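Side-chain contacts in antigen MTB48, Mycobacterial protein (Mycobacterium smegmatis, PDB 4WJ1), which is a protein of the ESX-1 type VII secretion system, probably involved in DNA conjugation, at least in the recipient strain: residues P232-E235 with N236-E239; E244-S247 with E248-Q252. All coordinates share one frame; numbering follows the deposited sequence.

Contact 1. Residues P232-E235 with N236-E239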
loop_
_atom_site.group_PDB
_atom_site.type_symbol
_atom_site.label_atom_id
_atom_site.label_comp_id
_atom_site.label_asym_id
_atom_site.label_seq_id
_atom_site.Cartn_x
_atom_site.Cartn_y
_atom_site.Cartn_z
ATOM N N PRO A 232 16.709 28.460 -15.089
ATOM C CA PRO A 232 16.272 29.815 -15.412
ATOM C C PRO A 232 14.764 29.971 -15.245
ATOM O O PRO A 232 13.999 29.057 -15.557
ATOM C CB PRO A 232 16.698 29.967 -16.868
ATOM C CG PRO A 232 17.936 29.126 -16.954
ATOM C CD PRO A 232 17.652 27.936 -16.092
ATOM N N THR A 233 14.348 31.118 -14.723
ATOM C CA THR A 233 12.943 31.344 -14.435
ATOM C C THR A 233 12.243 31.960 -15.620
ATOM O O THR A 233 12.882 32.387 -16.578
ATOM C CB THR A 233 12.758 32.260 -13.233
ATOM O OG1 THR A 233 13.409 33.512 -13.495
ATOM C CG2 THR A 233 13.344 31.609 -11.984
ATOM N N LEU A 234 10.919 31.998 -15.551
ATOM C CA LEU A 234 10.147 32.574 -16.623
ATOM C C LEU A 234 10.430 34.068 -16.618
ATOM O O LEU A 234 10.512 34.690 -17.668
ATOM C CB LEU A 234 8.657 32.258 -16.460
ATOM C CG LEU A 234 7.787 32.613 -17.669
ATOM C CD1 LEU A 234 8.416 32.130 -18.972
ATOM C CD2 LEU A 234 6.397 32.031 -17.513
ATOM N N GLU A 235 10.626 34.624 -15.426
ATOM C CA GLU A 235 11.037 36.015 -15.281
ATOM C C GLU A 235 12.391 36.250 -15.950
ATOM O O GLU A 235 12.639 37.334 -16.473
ATOM C CB GLU A 235 11.095 36.424 -13.800
ATOM C CG GLU A 235 11.463 37.897 -13.598
ATOM C CD GLU A 235 11.446 38.375 -12.140
ATOM O OE1 GLU A 235 11.190 37.558 -11.224
ATOM O OE2 GLU A 235 11.682 39.595 -11.926
ATOM N N ASN A 236 13.265 35.240 -15.944
ATOM C CA ASN A 236 14.539 35.367 -16.645
ATOM C C ASN A 236 14.303 35.568 -18.137
ATOM O O ASN A 236 15.043 36.303 -18.790
ATOM C CB ASN A 236 15.437 34.150 -16.426
ATOM C CG ASN A 236 16.070 34.125 -15.048
ATOM O OD1 ASN A 236 16.506 33.077 -14.574
ATOM N ND2 ASN A 236 16.123 35.276 -14.401
ATOM N N VAL A 237 13.263 34.932 -18.674
ATOM C CA VAL A 237 12.907 35.138 -20.074
ATOM C C VAL A 237 12.545 36.604 -20.335
ATOM O O VAL A 237 13.027 37.227 -21.292
ATOM C CB VAL A 237 11.730 34.253 -20.497
ATOM C CG1 VAL A 237 11.434 34.443 -21.979
ATOM C CG2 VAL A 237 12.025 32.799 -20.183
ATOM N N ARG A 238 11.697 37.157 -19.473
ATOM C CA ARG A 238 11.317 38.551 -19.599
ATOM C C ARG A 238 12.546 39.432 -19.459
ATOM O O ARG A 238 12.782 40.321 -20.271
ATOM C CB ARG A 238 10.269 38.937 -18.552
ATOM C CG ARG A 238 10.100 40.447 -18.408
ATOM C CD ARG A 238 8.870 40.829 -17.604
ATOM N NE ARG A 238 8.606 42.261 -17.735
ATOM C CZ ARG A 238 9.046 43.190 -16.889
ATOM N NH1 ARG A 238 9.758 42.836 -15.823
ATOM N NH2 ARG A 238 8.765 44.475 -17.104
ATOM N N GLU A 239 13.334 39.166 -18.424
ATOM C CA GLU A 239 14.503 39.973 -18.126
ATOM C C GLU A 239 15.503 39.945 -19.274
ATOM O O GLU A 239 16.193 40.932 -19.522
ATOM C CB GLU A 239 15.157 39.495 -16.833
ATOM C CG GLU A 239 14.340 39.745 -15.590
ATOM C CD GLU A 239 14.946 39.110 -14.357
ATOM O OE1 GLU A 239 15.767 38.175 -14.505
ATOM O OE2 GLU A 239 14.598 39.552 -13.237
#

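Contact 2. Residues E244-S247 with E248-Q252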
loop_
_atom_site.group_PDB
_atom_site.type_symbol
_atom_site.label_atom_id
_atom_site.label_comp_id
_atom_site.label_asym_id
_atom_site.label_seq_id
_atom_site.Cartn_x
_atom_site.Cartn_y
_atom_site.Cartn_z
ATOM N N GLU A 244 18.795 46.038 -21.285
ATOM C CA GLU A 244 19.509 46.797 -22.295
ATOM C C GLU A 244 20.941 46.306 -22.353
ATOM O O GLU A 244 21.754 46.620 -21.488
ATOM C CB GLU A 244 19.449 48.298 -22.000
ATOM C CG GLU A 244 18.047 48.875 -22.130
ATOM C CD GLU A 244 17.981 50.339 -21.750
ATOM O OE1 GLU A 244 18.991 50.868 -21.229
ATOM O OE2 GLU A 244 16.913 50.956 -21.964
ATOM N N TRP A 245 21.241 45.514 -23.375
ATOM C CA TRP A 245 22.552 44.902 -23.491
ATOM C C TRP A 245 23.537 45.860 -24.128
ATOM O O TRP A 245 23.252 46.448 -25.171
ATOM C CB TRP A 245 22.456 43.600 -24.289
ATOM C CG TRP A 245 21.546 42.612 -23.617
ATOM C CD1 TRP A 245 20.227 42.400 -23.886
ATOM C CD2 TRP A 245 21.882 41.735 -22.536
ATOM N NE1 TRP A 245 19.726 41.431 -23.053
ATOM C CE2 TRP A 245 20.720 41.009 -22.214
ATOM C CE3 TRP A 245 23.052 41.492 -21.814
ATOM C CZ2 TRP A 245 20.694 40.053 -21.199
ATOM C CZ3 TRP A 245 23.026 40.546 -20.810
ATOM C CH2 TRP A 245 21.851 39.839 -20.508
ATOM N N ALA A 246 24.689 46.014 -23.480
ATOM C CA ALA A 246 25.755 46.895 -23.947
ATOM C C ALA A 246 26.110 46.628 -25.406
ATOM O O ALA A 246 26.277 47.560 -26.203
ATOM C CB ALA A 246 26.997 46.736 -23.064
ATOM N N SER A 247 26.220 45.349 -25.746
ATOM C CA SER A 247 26.501 44.935 -27.110
ATOM C C SER A 247 25.732 43.664 -27.398
ATOM O O SER A 247 25.153 43.071 -26.488
ATOM C CB SER A 247 27.997 44.708 -27.316
ATOM O OG SER A 247 28.428 43.522 -26.669
ATOM N N GLU A 248 25.734 43.236 -28.657
ATOM C CA GLU A 248 25.061 41.999 -29.023
ATOM C C GLU A 248 25.892 40.802 -28.588
ATOM O O GLU A 248 25.355 39.731 -28.304
ATOM C CB GLU A 248 24.793 41.938 -30.526
ATOM C CG GLU A 248 23.938 40.744 -30.944
ATOM C CD GLU A 248 22.540 40.789 -30.345
ATOM O OE1 GLU A 248 21.991 39.714 -30.010
ATOM O OE2 GLU A 248 21.987 41.904 -30.211
ATOM N N TRP A 249 27.204 40.988 -28.534
ATOM C CA TRP A 249 28.095 39.919 -28.107
ATOM C C TRP A 249 27.774 39.529 -26.674
ATOM O O TRP A 249 27.651 38.342 -26.363
ATOM C CB TRP A 249 29.560 40.344 -28.237
ATOM C CG TRP A 249 30.553 39.227 -28.001
ATOM C CD1 TRP A 249 30.861 38.196 -28.856
ATOM C CD2 TRP A 249 31.377 39.042 -26.845
ATOM N NE1 TRP A 249 31.821 37.384 -28.296
ATOM C CE2 TRP A 249 32.156 37.884 -27.058
ATOM C CE3 TRP A 249 31.534 39.744 -25.639
ATOM C CZ2 TRP A 249 33.074 37.413 -26.121
ATOM C CZ3 TRP A 249 32.446 39.274 -24.707
ATOM C CH2 TRP A 249 33.203 38.123 -24.955
ATOM N N ASP A 250 27.631 40.531 -25.810
ATOM C CA ASP A 250 27.252 40.290 -24.419
ATOM C C ASP A 250 25.941 39.527 -24.321
ATOM O O ASP A 250 25.826 38.561 -23.565
ATOM C CB ASP A 250 27.129 41.607 -23.653
ATOM C CG ASP A 250 28.456 42.295 -23.476
ATOM O OD1 ASP A 250 29.290 42.201 -24.402
ATOM O OD2 ASP A 250 28.666 42.913 -22.410
ATOM N N ARG A 251 24.964 39.982 -25.097
ATOM C CA ARG A 251 23.645 39.380 -25.137
ATOM C C ARG A 251 23.734 37.900 -25.495
ATOM O O ARG A 251 23.035 37.074 -24.911
ATOM C CB ARG A 251 22.759 40.129 -26.137
ATOM C CG ARG A 251 21.301 39.750 -26.090
ATOM C CD ARG A 251 20.434 40.690 -26.928
ATOM N NE ARG A 251 19.062 40.193 -26.987
ATOM C CZ ARG A 251 18.578 39.473 -27.994
ATOM N NH1 ARG A 251 19.356 39.196 -29.037
ATOM N NH2 ARG A 251 17.322 39.037 -27.964
ATOM N N GLN A 252 24.612 37.552 -26.427
ATOM C CA GLN A 252 24.704 36.156 -26.856
ATOM C C GLN A 252 25.393 35.293 -25.811
ATOM O O GLN A 252 25.027 34.135 -25.625
ATOM C CB GLN A 252 25.436 36.057 -28.194
ATOM C CG GLN A 252 24.703 36.752 -29.339
ATOM C CD GLN A 252 23.371 36.091 -29.647
ATOM O OE1 GLN A 252 23.202 34.891 -29.430
ATOM N NE2 GLN A 252 22.415 36.873 -30.136
#

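Contact 1. Residues P232-E235 with N236-E239
Thr233 and Asn236 exchange hydrogen bonds in a capping box that opens helix 234-242. Thr233 OG1 accepts from Asn236 N at 3.0 Å, and in return the backbone N-H of Thr233 donates to Asn236 OD1, N to OD1 2.9 Å. The return bond is nearly straight at its hydrogen (165°), although the donor stands well above the plane of the amide carbonyl, off its lone pairs. Asn236 can reach back because its CG lies beside its own backbone N (chi1 -75°). The other end of the same amide points along the helix: Asn236 ND2 donates to Glu239 OE1 at 2.9 Å, with the acceptor almost in the amide plane, so both ends of the group are held and its rotation is fixed.

Backbone bonds take over beyond the cap, the shortest running from Glu239 N to Glu235 O at 2.8 Å. Apolar contact is modest: Leu234 CD1 meets Val237 CG2 at 3.9 Å, while Pro232 and Val237 also lean on Trp139 of helix 139-147.

The charged pair is less comfortable. Glu235 OE2 and Glu239 OE2 lie 3.2 Å apart, their carboxylate planes turned 54° against each other. Such closeness would be expected to raise the proton affinity of one or both acids, whereas the hydrogen bond that Glu239 OE1 accepts from Asn236 ND2 should partly offset this for Glu239.

Contact 2. Residues E244-S247 with E248-Q252
Ser247 OG donates to Asp250 OD1 at 2.8 Å, bridging the residue just before helix 248-272 and the third residue inside it. The hydroxyl comes in from above the carboxylate, 58° out of its plane. Its torsion sets this up: OG sits between the backbone N and the carbonyl carbon (chi1 73°), turned to the start of the helix.

On another side of the first turn, Glu248 OE1 takes two donors. Arg251 NH1 forms a salt bridge with Glu248 OE1 at 2.9 Å, on the syn lone pair of that oxygen and in the guanidinium plane. Gln252 NE2 donates to the anti lone pair of Glu248 OE1, also at 2.9 Å. The bend in the Glu248 chain at chi2 turns the carboxylate along the helix toward both.

Ser247 is the N-cap of the long helix 248-272 in the PPE domain, and its carbonyl O receives a weak, long bond from Arg251 N.

Packing comes from the loop before the cap, where Trp245 lays one indole face against Arg251. The CG of Arg251 makes a CH-pi contact 3.7 Å from the centroid of the five-membered ring of Trp245, and Arg251 CD approaches Trp245 CD1 at 3.5 Å. The guanidinium is turned 68° from the indole and presents its edge to CD1. Trp245 NE1 is hydrogen-bonded to Phe240 O, and the two rings also meet.

How the contacts relate
Contact 1 and contact 2 follow each other along the chain: the first starts helix 234-242, the second starts helix 248-272, and the short loop after the first helix leads into the second. Their centres are 16 Å apart and their nearest atoms about 5 Å, so they do not touch. Phe240, the residue after contact 1 in the same helix, meets Trp245 of contact 2, while Pro232 at the beginning of contact 1 reaches Gln261 and Ser262, further along the helix that contact 2 opens. Both are surface contacts in the PPE domain, contact 2 lying farther from the chain centre (55 Å against 41 Å, centre to centre), toward one end of the elongated helical molecule.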